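Local coordinates for protein TetR family Transcriptional regulator (Streptococcus agalactiae 2603V/R, PDB 3KKC) that probably binds DNA as a TetR-family regulator of transcription, and holds a nickel ion in the crystal, at residues Leu84-Lys89 against Val164-Leu168; Leu144-Phe148 against Tyr171-Val175; Val78-Glu82 against Arg124-Tyr129. One frame throughout, in Å; residues are numbered along the deposited sequence.

Contact 1 (Leu84-Lys89 against Val164-Leu168); sequences LVHILK and VEDLL. With NI (nickel (II) ion), chain E.
In the all-helical C-terminal region of this TetR-family protein, Leu84, Val85 and Leu88 of helix 80-93 meet Val164, Leu167 and Leu168 at the start of helix 164-175. The two short segments run at 122° between their N-to-C directions, with axes 9.7 Å apart at closest approach, so they cross steeply rather than lie side by side. Val164 and Leu168, one helical turn apart, give two neighbouring points of support. At the first, a chi1 of -34°, measured to CG1, puts CG2 of Val164 between its own backbone N and carbonyl carbon, where it faces CG1 of Val85 at 3.6 Å. CB of Leu88 comes against CB of the same valine at 4.0 Å, so Val164 is touched by two residues of one helix ridge. At the second, the two methyls of Leu168 spread over Leu84 and Val85 of the other helix: CD2 reaches Val85 CG2 at 3.8 Å, while CD1 lies 3.6 Å from Leu84 CB. The still closer approach of CD1 to Leu84 CD2 is shorter than two carbons allow and is doubtful. Leu88 also leans its CD2 toward Leu168 CB and its CG toward Leu167 CD2, the latter at 4.3 Å. Trp155 covers Val164 from helix 137-157, and Phe139 of the second subunit packs on Leu167. His86, between Val85 and Ile87, turns its CB away from this interface; its NE2 binds nickel at 2.3 Å, and His70 and His90 also coordinate the ion. The contact is almost wholly aliphatic, with the Glu165 carboxylate at its margin. Its chemistry implies that hydrophobic burial and shape hold these two helices together, while the polar, metal-binding chemistry is kept on another side of helix 80-93.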
loop_
_atom_site.group_PDB
_atom_site.type_symbol
_atom_site.label_atom_id
_atom_site.label_comp_id
_atom_site.label_asym_id
_atom_site.label_seq_id
_atom_site.Cartn_x
_atom_site.Cartn_y
_atom_site.Cartn_z
ATOM N N LEU A 84 -10.994 5.877 19.012
ATOM C CA LEU A 84 -10.967 5.211 17.718
ATOM C C LEU A 84 -12.212 5.584 16.925
ATOM O O LEU A 84 -12.121 5.932 15.767
ATOM C CB LEU A 84 -10.885 3.675 17.887
ATOM C CG LEU A 84 -9.502 3.049 18.099
ATOM C CD1 LEU A 84 -8.765 3.761 19.200
ATOM C CD2 LEU A 84 -9.586 1.552 18.405
ATOM N N VAL A 85 -13.383 5.484 17.540
ATOM C CA VAL A 85 -14.617 5.789 16.825
ATOM C C VAL A 85 -14.635 7.217 16.242
ATOM O O VAL A 85 -15.055 7.412 15.100
ATOM C CB VAL A 85 -15.866 5.568 17.708
ATOM C CG1 VAL A 85 -17.004 6.417 17.209
ATOM C CG2 VAL A 85 -16.256 4.105 17.714
ATOM N N HIS A 86 -14.178 8.203 17.019
ATOM C CA HIS A 86 -14.154 9.604 16.570
ATOM C C HIS A 86 -13.248 9.758 15.343
ATOM O O HIS A 86 -13.591 10.461 14.386
ATOM C CB HIS A 86 -13.692 10.519 17.706
ATOM C CG HIS A 86 -13.356 11.922 17.280
ATOM N ND1 HIS A 86 -12.069 12.426 17.320
ATOM C CD2 HIS A 86 -14.137 12.932 16.828
ATOM C CE1 HIS A 86 -12.074 13.681 16.908
ATOM N NE2 HIS A 86 -13.315 14.008 16.597
ATOM N N ILE A 87 -12.094 9.094 15.384
ATOM C CA ILE A 87 -11.196 9.084 14.243
ATOM C C ILE A 87 -11.916 8.529 13.021
ATOM O O ILE A 87 -12.001 9.190 11.991
ATOM C CB ILE A 87 -9.931 8.262 14.527
ATOM C CG1 ILE A 87 -9.279 8.758 15.817
ATOM C CG2 ILE A 87 -8.980 8.352 13.369
ATOM C CD1 ILE A 87 -7.870 8.330 15.986
ATOM N N LEU A 88 -12.450 7.322 13.142
ATOM C CA LEU A 88 -13.205 6.724 12.052
ATOM C C LEU A 88 -14.381 7.612 11.635
ATOM O O LEU A 88 -14.773 7.610 10.470
ATOM C CB LEU A 88 -13.701 5.321 12.433
ATOM C CG LEU A 88 -12.826 4.090 12.188
ATOM C CD1 LEU A 88 -11.377 4.445 11.827
ATOM C CD2 LEU A 88 -12.874 3.140 13.401
ATOM N N LYS A 89 -14.956 8.359 12.583
ATOM C CA LYS A 89 -16.118 9.196 12.277
ATOM C C LYS A 89 -15.736 10.203 11.197
ATOM O O LYS A 89 -16.451 10.380 10.214
ATOM C CB LYS A 89 -16.621 9.910 13.527
ATOM C CG LYS A 89 -18.047 10.450 13.414
ATOM C CD LYS A 89 -18.696 10.682 14.801
ATOM C CE LYS A 89 -18.022 11.818 15.576
ATOM N NZ LYS A 89 -18.283 11.817 17.060
ATOM N N VAL A 164 -19.311 2.814 11.833
ATOM C CA VAL A 164 -17.942 2.888 12.325
ATOM C C VAL A 164 -17.740 1.912 13.476
ATOM O O VAL A 164 -16.670 1.310 13.600
ATOM C CB VAL A 164 -17.534 4.299 12.759
ATOM C CG1 VAL A 164 -18.202 5.311 11.872
ATOM C CG2 VAL A 164 -17.878 4.527 14.217
ATOM N N GLU A 165 -18.772 1.742 14.295
ATOM C CA GLU A 165 -18.682 0.856 15.450
ATOM C C GLU A 165 -18.567 -0.633 15.059
ATOM O O GLU A 165 -17.783 -1.374 15.648
ATOM C CB GLU A 165 -19.853 1.099 16.415
ATOM C CG GLU A 165 -20.946 1.976 15.818
ATOM C CD GLU A 165 -20.871 3.414 16.289
ATOM O OE1 GLU A 165 -21.358 4.293 15.547
ATOM O OE2 GLU A 165 -20.342 3.657 17.401
ATOM N N ASP A 166 -19.349 -1.064 14.075
ATOM C CA ASP A 166 -19.161 -2.389 13.499
ATOM C C ASP A 166 -17.718 -2.623 13.011
ATOM O O ASP A 166 -17.098 -3.627 13.337
ATOM C CB ASP A 166 -20.160 -2.618 12.365
ATOM C CG ASP A 166 -21.554 -2.953 12.881
ATOM O OD1 ASP A 166 -21.666 -3.240 14.090
ATOM O OD2 ASP A 166 -22.526 -2.940 12.090
ATOM N N LEU A 167 -17.178 -1.697 12.235
ATOM C CA LEU A 167 -15.825 -1.877 11.729
ATOM C C LEU A 167 -14.798 -1.899 12.863
ATOM O O LEU A 167 -13.851 -2.697 12.843
ATOM C CB LEU A 167 -15.463 -0.791 10.708
ATOM C CG LEU A 167 -14.073 -0.944 10.073
ATOM C CD1 LEU A 167 -14.118 -1.542 8.633
ATOM C CD2 LEU A 167 -13.303 0.368 10.114
ATOM N N LEU A 168 -14.965 -1.015 13.839
ATOM C CA LEU A 168 -14.037 -0.981 14.959
ATOM C C LEU A 168 -14.087 -2.314 15.701
ATOM O O LEU A 168 -13.094 -2.790 16.252
ATOM C CB LEU A 168 -14.392 0.143 15.920
ATOM C CG LEU A 168 -13.409 0.172 17.087
ATOM C CD1 LEU A 168 -11.987 0.507 16.584
ATOM C CD2 LEU A 168 -13.878 1.131 18.178
HETATM NI NI NI E . -14.271 15.701 15.441
#

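Contact 2 (Leu144-Phe148 against Tyr171-Val175); sequences LLSSF and YLTMV
Tyr171 of helix 164-175 reaches across to Leu144, Ser147 and Phe148 of helix 137-157, and polar, aromatic and apolar interactions all join the two helices. The polar part is one hydrogen bond, in which the phenol OH donates to the backbone O of Leu144 at 3.0 Å. The donor is tilted out of the carbonyl plane. Phe148 N, the ordinary helical donor, reaches the same oxygen from the opposite face of that plane, so two bonds grip one buried carbonyl. With CG anti to the backbone N (chi1 169°), the tyrosine ring is carried across the gap toward the other helix, far enough for its hydroxyl to meet the backbone there. The aromatic part is an edge-to-face, T-shaped pair: the edge of Phe148 points at a face of Tyr171, the planes standing at 77° and the centroids 5.7 Å apart. Phe148 CD1 lies toward the rim of that face, and CB of Phe148 backs the same ring near CZ at 3.8 Å. In the plane of the tyrosine ring, at its edge, sits Ser147 OG, 3.2 Å from CE1. The apolar contact across the helices is made by Val175, whose CB lies 3.8 Å from Leu144 CD1. One turn beyond Tyr171 on the tyrosine's own helix, Val175 also covers the opposite face of the ring, with CG1 3.6 Å above its plane. The ring is thus held between phenylalanine and valine, and the bond from its hydroxyl probably limits sliding. Phe143 of the second subunit packs on Ser147 and Val175, so the contact forms part of the dimer interface. The near-antiparallel pairing of these last two helices, at 148°, is consistent with TetR-family proteins, whose two C-terminal helices commonly join those of a partner in a four-helix bundle.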
loop_
_atom_site.group_PDB
_atom_site.type_symbol
_atom_site.label_atom_id
_atom_site.label_comp_id
_atom_site.label_asym_id
_atom_site.label_seq_id
_atom_site.Cartn_x
_atom_site.Cartn_y
_atom_site.Cartn_z
ATOM N N LEU A 144 -0.062 -4.658 13.279
ATOM C CA LEU A 144 -1.198 -3.992 13.899
ATOM C C LEU A 144 -1.486 -2.659 13.191
ATOM O O LEU A 144 -2.619 -2.392 12.769
ATOM C CB LEU A 144 -0.899 -3.750 15.380
ATOM C CG LEU A 144 -1.606 -4.502 16.505
ATOM C CD1 LEU A 144 -2.494 -5.595 15.986
ATOM C CD2 LEU A 144 -0.580 -5.036 17.464
ATOM N N LEU A 145 -0.445 -1.835 13.071
ATOM C CA LEU A 145 -0.547 -0.529 12.444
ATOM C C LEU A 145 -0.966 -0.677 11.005
ATOM O O LEU A 145 -1.873 0.005 10.545
ATOM C CB LEU A 145 0.788 0.207 12.515
ATOM C CG LEU A 145 0.791 1.430 13.426
ATOM C CD1 LEU A 145 -0.335 1.360 14.408
ATOM C CD2 LEU A 145 2.117 1.545 14.157
ATOM N N SER A 146 -0.315 -1.587 10.295
ATOM C CA SER A 146 -0.598 -1.754 8.883
ATOM C C SER A 146 -1.981 -2.353 8.627
ATOM O O SER A 146 -2.638 -2.009 7.639
ATOM C CB SER A 146 0.481 -2.598 8.207
ATOM O OG SER A 146 -0.127 -3.480 7.282
ATOM N N SER A 147 -2.431 -3.255 9.494
ATOM C CA SER A 147 -3.759 -3.825 9.296
ATOM C C SER A 147 -4.854 -2.812 9.702
ATOM O O SER A 147 -5.993 -2.862 9.225
ATOM C CB SER A 147 -3.914 -5.111 10.092
ATOM O OG SER A 147 -4.204 -4.795 11.443
ATOM N N PHE A 148 -4.514 -1.889 10.592
ATOM C CA PHE A 148 -5.458 -0.828 10.893
ATOM C C PHE A 148 -5.630 0.065 9.659
ATOM O O PHE A 148 -6.759 0.235 9.177
ATOM C CB PHE A 148 -5.045 -0.026 12.128
ATOM C CG PHE A 148 -5.966 1.119 12.434
ATOM C CD1 PHE A 148 -7.117 0.917 13.167
ATOM C CD2 PHE A 148 -5.678 2.400 11.983
ATOM C CE1 PHE A 148 -7.951 1.962 13.450
ATOM C CE2 PHE A 148 -6.506 3.444 12.266
ATOM C CZ PHE A 148 -7.642 3.228 12.994
ATOM N N TYR A 171 -12.578 -5.264 13.601
ATOM C CA TYR A 171 -11.143 -5.131 13.568
ATOM C C TYR A 171 -10.514 -5.572 14.890
ATOM O O TYR A 171 -9.528 -6.319 14.909
ATOM C CB TYR A 171 -10.733 -3.698 13.217
ATOM C CG TYR A 171 -9.259 -3.465 13.445
ATOM C CD1 TYR A 171 -8.317 -3.861 12.512
ATOM C CD2 TYR A 171 -8.810 -2.896 14.626
ATOM C CE1 TYR A 171 -6.959 -3.673 12.740
ATOM C CE2 TYR A 171 -7.467 -2.701 14.857
ATOM C CZ TYR A 171 -6.545 -3.086 13.915
ATOM O OH TYR A 171 -5.210 -2.874 14.179
ATOM N N LEU A 172 -11.081 -5.100 15.992
ATOM C CA LEU A 172 -10.554 -5.400 17.318
ATOM C C LEU A 172 -10.628 -6.901 17.632
ATOM O O LEU A 172 -9.726 -7.459 18.263
ATOM C CB LEU A 172 -11.308 -4.591 18.367
ATOM C CG LEU A 172 -10.579 -3.432 19.065
ATOM C CD1 LEU A 172 -9.217 -3.028 18.431
ATOM C CD2 LEU A 172 -11.500 -2.215 19.218
ATOM N N THR A 173 -11.693 -7.561 17.185
ATOM C CA THR A 173 -11.801 -8.995 17.414
ATOM C C THR A 173 -10.782 -9.729 16.532
ATOM O O THR A 173 -10.181 -10.724 16.952
ATOM C CB THR A 173 -13.245 -9.533 17.204
ATOM O OG1 THR A 173 -13.679 -9.239 15.875
ATOM C CG2 THR A 173 -14.223 -8.887 18.199
HETATM N N MSE A 174 -10.562 -9.217 15.322
HETATM C CA MSE A 174 -9.593 -9.824 14.406
HETATM C C MSE A 174 -8.172 -9.800 14.935
HETATM O O MSE A 174 -7.400 -10.713 14.660
HETATM C CB MSE A 174 -9.635 -9.174 13.032
HETATM C CG MSE A 174 -10.628 -9.808 12.092
HETATM SE SE MSE A 174 -10.476 -11.742 12.137
HETATM C CE MSE A 174 -8.693 -11.934 11.338
ATOM N N VAL A 175 -7.837 -8.768 15.703
ATOM C CA VAL A 175 -6.464 -8.592 16.167
ATOM C C VAL A 175 -6.208 -9.002 17.612
ATOM O O VAL A 175 -5.088 -9.353 17.961
ATOM C CB VAL A 175 -6.012 -7.141 16.004
ATOM C CG1 VAL A 175 -6.059 -6.753 14.540
ATOM C CG2 VAL A 175 -6.888 -6.226 16.824
#

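Contact 3 (Val78-Glu82 against Arg124-Tyr129); sequences VTFEE and RLREEY
Phe80, in the first turn of helix 80-93, enters a hole formed by Arg124, Leu125, Glu128 and Tyr129 near the end of helix 107-129. This is the tight part. A chi1 of 180° swings the phenyl group out toward helix 107-129, where it runs past the arginine in the opposite direction, and its CE1 comes within 3.4 Å of Arg124 CB. Farther in, CZ rests against the backbone N of Leu125 at 3.7 Å. Tyr129 closes the hole obliquely, its CE1 lying 3.7 Å from Phe80 CD2, with the ring planes at 51°. Leu125 in turn packs on Tyr171 and Leu172, so the floor of the hole is backed by helix 164-175.

The outer side is polar and looser: Arg124 and Thr79 are exposed to solvent, Glu128 partly so. Glu81 OE2 lies in the Tyr129 ring plane, at its edge, the carboxylate turned 57° from the ring. Two further interactions stay within one segment each. Arg124 and Glu128 are joined by charge, NH1 to OE1 at 3.1 Å, with no N-H aimed at the oxygen. Thr79, just ahead of the helix, accepts the backbone N-H of Glu82 through OG1 at 3.1 Å. The arrangement is a knob-into-hole contact placed at an N-capped helix start, joining two helices of a TetR-type C-terminal domain.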
loop_
_atom_site.group_PDB
_atom_site.type_symbol
_atom_site.label_atom_id
_atom_site.label_comp_id
_atom_site.label_asym_id
_atom_site.label_seq_id
_atom_site.Cartn_x
_atom_site.Cartn_y
_atom_site.Cartn_z
ATOM N N VAL A 78 -12.010 10.284 27.041
ATOM C CA VAL A 78 -12.867 9.228 26.535
ATOM C C VAL A 78 -12.168 7.877 26.700
ATOM O O VAL A 78 -11.006 7.811 27.108
ATOM C CB VAL A 78 -13.222 9.462 25.052
ATOM C CG1 VAL A 78 -14.110 10.699 24.900
ATOM C CG2 VAL A 78 -11.949 9.577 24.199
ATOM N N THR A 79 -12.883 6.797 26.409
ATOM C CA THR A 79 -12.267 5.480 26.415
ATOM C C THR A 79 -11.435 5.356 25.159
ATOM O O THR A 79 -11.651 6.086 24.186
ATOM C CB THR A 79 -13.315 4.360 26.410
ATOM O OG1 THR A 79 -13.860 4.214 25.092
ATOM C CG2 THR A 79 -14.433 4.682 27.391
ATOM N N PHE A 80 -10.491 4.426 25.175
ATOM C CA PHE A 80 -9.683 4.168 23.998
ATOM C C PHE A 80 -10.522 4.053 22.732
ATOM O O PHE A 80 -10.196 4.678 21.731
ATOM C CB PHE A 80 -8.827 2.912 24.170
ATOM C CG PHE A 80 -7.972 2.591 22.962
ATOM C CD1 PHE A 80 -6.987 3.471 22.539
ATOM C CD2 PHE A 80 -8.168 1.422 22.243
ATOM C CE1 PHE A 80 -6.212 3.185 21.427
ATOM C CE2 PHE A 80 -7.392 1.127 21.129
ATOM C CZ PHE A 80 -6.412 2.006 20.720
ATOM N N GLU A 81 -11.592 3.262 22.769
ATOM C CA GLU A 81 -12.387 2.991 21.561
ATOM C C GLU A 81 -13.393 4.079 21.177
ATOM O O GLU A 81 -13.832 4.120 20.025
ATOM C CB GLU A 81 -13.084 1.629 21.633
ATOM C CG GLU A 81 -13.790 1.358 22.952
ATOM C CD GLU A 81 -13.093 0.276 23.758
ATOM O OE1 GLU A 81 -12.770 0.515 24.947
ATOM O OE2 GLU A 81 -12.863 -0.813 23.186
ATOM N N GLU A 82 -13.768 4.947 22.122
ATOM C CA GLU A 82 -14.476 6.176 21.757
ATOM C C GLU A 82 -13.554 7.019 20.857
ATOM O O GLU A 82 -13.969 7.577 19.839
ATOM C CB GLU A 82 -14.888 6.972 22.999
ATOM C CG GLU A 82 -16.071 6.388 23.767
ATOM C CD GLU A 82 -16.535 7.255 24.946
ATOM O OE1 GLU A 82 -17.488 6.847 25.654
ATOM O OE2 GLU A 82 -15.958 8.340 25.169
ATOM N N ARG A 124 -1.621 2.249 23.108
ATOM C CA ARG A 124 -2.810 1.730 23.766
ATOM C C ARG A 124 -3.296 0.421 23.137
ATOM O O ARG A 124 -3.646 -0.516 23.835
ATOM C CB ARG A 124 -3.922 2.786 23.847
ATOM C CG ARG A 124 -3.918 3.543 25.176
ATOM C CD ARG A 124 -4.892 4.713 25.221
ATOM N NE ARG A 124 -6.264 4.325 25.584
ATOM C CZ ARG A 124 -6.637 3.802 26.757
ATOM N NH1 ARG A 124 -5.740 3.560 27.712
ATOM N NH2 ARG A 124 -7.916 3.500 26.969
ATOM N N LEU A 125 -3.299 0.354 21.817
ATOM C CA LEU A 125 -3.741 -0.842 21.108
ATOM C C LEU A 125 -2.962 -2.058 21.589
ATOM O O LEU A 125 -3.504 -3.158 21.719
ATOM C CB LEU A 125 -3.516 -0.663 19.605
ATOM C CG LEU A 125 -4.118 -1.775 18.753
ATOM C CD1 LEU A 125 -5.595 -1.958 19.122
ATOM C CD2 LEU A 125 -3.943 -1.485 17.273
ATOM N N ARG A 126 -1.677 -1.842 21.843
ATOM C CA ARG A 126 -0.765 -2.904 22.241
ATOM C C ARG A 126 -1.139 -3.406 23.630
ATOM O O ARG A 126 -1.472 -4.569 23.815
ATOM C CB ARG A 126 0.670 -2.366 22.290
ATOM C CG ARG A 126 1.731 -3.344 21.861
ATOM C CD ARG A 126 1.411 -4.721 22.308
ATOM N NE ARG A 126 2.558 -5.369 22.935
ATOM C CZ ARG A 126 2.460 -6.298 23.884
ATOM N NH1 ARG A 126 1.266 -6.686 24.327
ATOM N NH2 ARG A 126 3.556 -6.839 24.396
ATOM N N GLU A 127 -1.065 -2.497 24.597
ATOM C CA GLU A 127 -1.166 -2.826 26.003
ATOM C C GLU A 127 -2.547 -3.384 26.319
ATOM O O GLU A 127 -2.713 -4.167 27.246
ATOM C CB GLU A 127 -0.849 -1.572 26.835
ATOM C CG GLU A 127 -1.592 -1.440 28.163
ATOM C CD GLU A 127 -1.709 0.013 28.633
ATOM O OE1 GLU A 127 -1.133 0.350 29.696
ATOM O OE2 GLU A 127 -2.377 0.824 27.942
ATOM N N GLU A 128 -3.527 -3.024 25.504
ATOM C CA GLU A 128 -4.909 -3.225 25.873
ATOM C C GLU A 128 -5.588 -4.351 25.103
ATOM O O GLU A 128 -6.584 -4.896 25.568
ATOM C CB GLU A 128 -5.671 -1.927 25.664
ATOM C CG GLU A 128 -6.754 -1.677 26.651
ATOM C CD GLU A 128 -7.086 -0.205 26.751
ATOM O OE1 GLU A 128 -6.200 0.570 27.200
ATOM O OE2 GLU A 128 -8.225 0.165 26.378
ATOM N N TYR A 129 -5.073 -4.698 23.927
ATOM C CA TYR A 129 -5.742 -5.712 23.105
ATOM C C TYR A 129 -4.933 -6.992 22.889
ATOM O O TYR A 129 -5.486 -8.039 22.540
ATOM C CB TYR A 129 -6.218 -5.108 21.775
ATOM C CG TYR A 129 -7.396 -4.228 21.988
ATOM C CD1 TYR A 129 -7.243 -3.017 22.638
ATOM C CD2 TYR A 129 -8.668 -4.619 21.604
ATOM C CE1 TYR A 129 -8.305 -2.202 22.881
ATOM C CE2 TYR A 129 -9.761 -3.805 21.853
ATOM C CZ TYR A 129 -9.564 -2.586 22.489
ATOM O OH TYR A 129 -10.605 -1.728 22.759
#

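In the fold
The three contacts form a compact group, with centres 12 to 13 Å apart, on one side of the chain's centre and all in the C-terminal region of the TetR fold. Contacts 1 and 3 share helix 80-93, and contacts 1 and 2 share helix 164-175. The segments of contact 1 alternate in sequence with those of contacts 2 and 3, whereas contact 3 closes before contact 2 opens. They also touch directly: Leu88 CD1 meets Phe148 CZ at 4.1 Å between contacts 1 and 2, and Leu144 CG meets Leu125 CD2 at 3.9 Å between contacts 2 and 3. Helices 80-93, 107-129, 137-157 and 164-175 are thereby packed together into one helical core, with contact 3 at its partly exposed edge.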